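Local coordinates for protein geranylgeranyl pyrophosphate synthase (Corynebacterium glutamicum, PDB 3LK5) that probably catalyses the magnesium-dependent condensation of allylic and isopentenyl diphosphates into longer isoprenoid chains, at residues A[28-33]-A[57-62]. Residues are numbered along the deposited sequence; the frame is centred on the assembly and turned at random.
Sequences RLTQFL and FVLNGG
Two consecutive helices of an all-helical polyprenyl synthase, 21-43 and 45-59, pack here through aliphatic side chains, the backbones approaching to 7.1 Å between the CA atoms of Leu29 and Leu59. The CB of Leu29 is directed at helix 45-59, and two parts of the side chain are used: its CB lies 3.7 Å from CD2 of Leu59, while its CD1 meets CG1 of Val58 at 3.8 Å, the side chains of Leu29 and Val58 crossing at about a right angle. Val58 presents this methyl because CG1 stands anti to its own backbone N (chi1 168°). One residue on, Thr30 borders the apolar patch with its hydroxyl: OG1 rests against both methyls of Leu59, nearer to CD2 at 3.6 Å, the two side chains crossing at about a right angle. The polar demand of that hydroxyl is met within its own helix, by a hydrogen bond with the carbonyl O of Arg26, one turn back. Leu33, a turn beyond Leu29 on the same face, meets Leu59 tip to tip, its CD1 being 3.9 Å from Leu59 CD2; the same CD1 lies 4.2 Å from Val58 CG1. The CD2 methyl of Leu59 is thus shared by Leu29, Thr30 and Leu33. The CB of Leu59 leaves the backbone along the flank of the contact; CD1 lies anti to CA (chi2 180°), and the other branch, CD2, is turned onto Leu29 and Leu33. Where helix 45-59 ends, the carbonyl O of Val58 accepts a hydrogen bond from NH1 of Arg64. The contact joins the two helices of an N-terminal hairpin, away from the magnesium-binding aspartates; Leu29 also packs on helix 87-111, and both Leu29 and Leu33 touch helix 144-164, so that the hairpin lies against both.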
loop_
_atom_site.group_PDB
_atom_site.type_symbol
_atom_site.label_atom_id
_atom_site.label_comp_id
_atom_site.label_asym_id
_atom_site.label_seq_id
_atom_site.Cartn_x
_atom_site.Cartn_y
_atom_site.Cartn_z
ATOM N N ARG A 28 -11.259 -11.830 14.501
ATOM C CA ARG A 28 -10.355 -10.675 14.698
ATOM C C ARG A 28 -10.551 -9.619 13.593
ATOM O O ARG A 28 -10.549 -8.415 13.869
ATOM C CB ARG A 28 -8.870 -11.129 14.722
ATOM C CG ARG A 28 -8.538 -12.247 15.761
ATOM C CD ARG A 28 -9.103 -11.970 17.177
ATOM N NE ARG A 28 -8.694 -10.691 17.756
ATOM C CZ ARG A 28 -9.161 -10.221 18.913
ATOM N NH1 ARG A 28 -10.058 -10.938 19.610
ATOM N NH2 ARG A 28 -8.748 -9.052 19.380
ATOM N N LEU A 29 -10.682 -10.081 12.351
ATOM C CA LEU A 29 -10.860 -9.186 11.220
ATOM C C LEU A 29 -12.185 -8.458 11.341
ATOM O O LEU A 29 -12.262 -7.262 11.013
ATOM C CB LEU A 29 -10.808 -9.930 9.873
ATOM C CG LEU A 29 -9.425 -10.548 9.547
ATOM C CD1 LEU A 29 -9.619 -11.505 8.383
ATOM C CD2 LEU A 29 -8.387 -9.380 9.231
ATOM N N THR A 30 -13.231 -9.171 11.789
ATOM C CA THR A 30 -14.534 -8.523 12.034
ATOM C C THR A 30 -14.429 -7.392 13.022
ATOM O O THR A 30 -14.958 -6.283 12.779
ATOM C CB THR A 30 -15.623 -9.558 12.507
ATOM O OG1 THR A 30 -15.746 -10.570 11.509
ATOM C CG2 THR A 30 -16.967 -8.853 12.680
ATOM N N GLN A 31 -13.762 -7.642 14.144
ATOM C CA GLN A 31 -13.615 -6.613 15.154
ATOM C C GLN A 31 -12.883 -5.373 14.622
ATOM O O GLN A 31 -13.265 -4.220 14.912
ATOM C CB GLN A 31 -12.898 -7.165 16.387
ATOM C CG GLN A 31 -13.696 -8.319 16.964
ATOM C CD GLN A 31 -13.459 -8.548 18.436
ATOM O OE1 GLN A 31 -13.923 -9.557 18.982
ATOM N NE2 GLN A 31 -12.733 -7.637 19.097
ATOM N N PHE A 32 -11.856 -5.625 13.821
ATOM C CA PHE A 32 -11.060 -4.509 13.293
ATOM C C PHE A 32 -11.904 -3.668 12.326
ATOM O O PHE A 32 -11.912 -2.422 12.398
ATOM C CB PHE A 32 -9.794 -5.063 12.595
ATOM C CG PHE A 32 -8.931 -3.967 11.985
ATOM C CD1 PHE A 32 -9.165 -3.516 10.690
ATOM C CD2 PHE A 32 -7.912 -3.384 12.736
ATOM C CE1 PHE A 32 -8.380 -2.459 10.127
ATOM C CE2 PHE A 32 -7.097 -2.334 12.196
ATOM C CZ PHE A 32 -7.327 -1.879 10.889
ATOM N N LEU A 33 -12.574 -4.346 11.391
ATOM C CA LEU A 33 -13.423 -3.692 10.398
ATOM C C LEU A 33 -14.571 -2.907 11.028
ATOM O O LEU A 33 -14.851 -1.750 10.627
ATOM C CB LEU A 33 -13.921 -4.681 9.349
ATOM C CG LEU A 33 -12.761 -5.139 8.432
ATOM C CD1 LEU A 33 -13.145 -6.456 7.675
ATOM C CD2 LEU A 33 -12.413 -4.047 7.422
ATOM N N PHE A 57 -15.039 -8.888 0.944
ATOM C CA PHE A 57 -13.963 -9.639 0.317
ATOM C C PHE A 57 -13.038 -10.287 1.364
ATOM O O PHE A 57 -12.654 -11.451 1.234
ATOM C CB PHE A 57 -13.179 -8.717 -0.628
ATOM C CG PHE A 57 -12.100 -9.397 -1.407
ATOM C CD1 PHE A 57 -12.414 -10.225 -2.499
ATOM C CD2 PHE A 57 -10.765 -9.196 -1.082
ATOM C CE1 PHE A 57 -11.404 -10.861 -3.236
ATOM C CE2 PHE A 57 -9.745 -9.830 -1.794
ATOM C CZ PHE A 57 -10.054 -10.657 -2.886
ATOM N N VAL A 58 -12.723 -9.531 2.415
ATOM C CA VAL A 58 -11.783 -9.971 3.457
ATOM C C VAL A 58 -12.454 -11.044 4.333
ATOM O O VAL A 58 -11.838 -12.058 4.718
ATOM C CB VAL A 58 -11.377 -8.726 4.340
ATOM C CG1 VAL A 58 -10.647 -9.143 5.616
ATOM C CG2 VAL A 58 -10.494 -7.773 3.517
ATOM N N LEU A 59 -13.711 -10.787 4.695
ATOM C CA LEU A 59 -14.389 -11.706 5.617
ATOM C C LEU A 59 -14.889 -13.006 4.969
ATOM O O LEU A 59 -14.934 -14.048 5.650
ATOM C CB LEU A 59 -15.535 -11.031 6.370
ATOM C CG LEU A 59 -15.199 -9.842 7.276
ATOM C CD1 LEU A 59 -16.487 -9.312 7.920
ATOM C CD2 LEU A 59 -14.132 -10.201 8.347
ATOM N N ASN A 60 -15.245 -12.962 3.685
ATOM C CA ASN A 60 -16.107 -14.036 3.126
ATOM C C ASN A 60 -15.429 -15.118 2.345
ATOM O O ASN A 60 -16.106 -15.942 1.684
ATOM C CB ASN A 60 -17.269 -13.479 2.295
ATOM C CG ASN A 60 -18.213 -12.639 3.116
ATOM O OD1 ASN A 60 -18.347 -12.828 4.327
ATOM N ND2 ASN A 60 -18.882 -11.707 2.463
ATOM N N GLY A 61 -14.111 -15.160 2.422
ATOM C CA GLY A 61 -13.395 -16.286 1.874
ATOM C C GLY A 61 -11.934 -16.142 2.229
ATOM O O GLY A 61 -11.527 -15.108 2.759
ATOM N N GLY A 62 -11.156 -17.160 1.899
ATOM C CA GLY A 62 -9.747 -17.222 2.253
ATOM C C GLY A 62 -9.496 -18.458 3.105
ATOM O O GLY A 62 -10.279 -18.753 4.008
#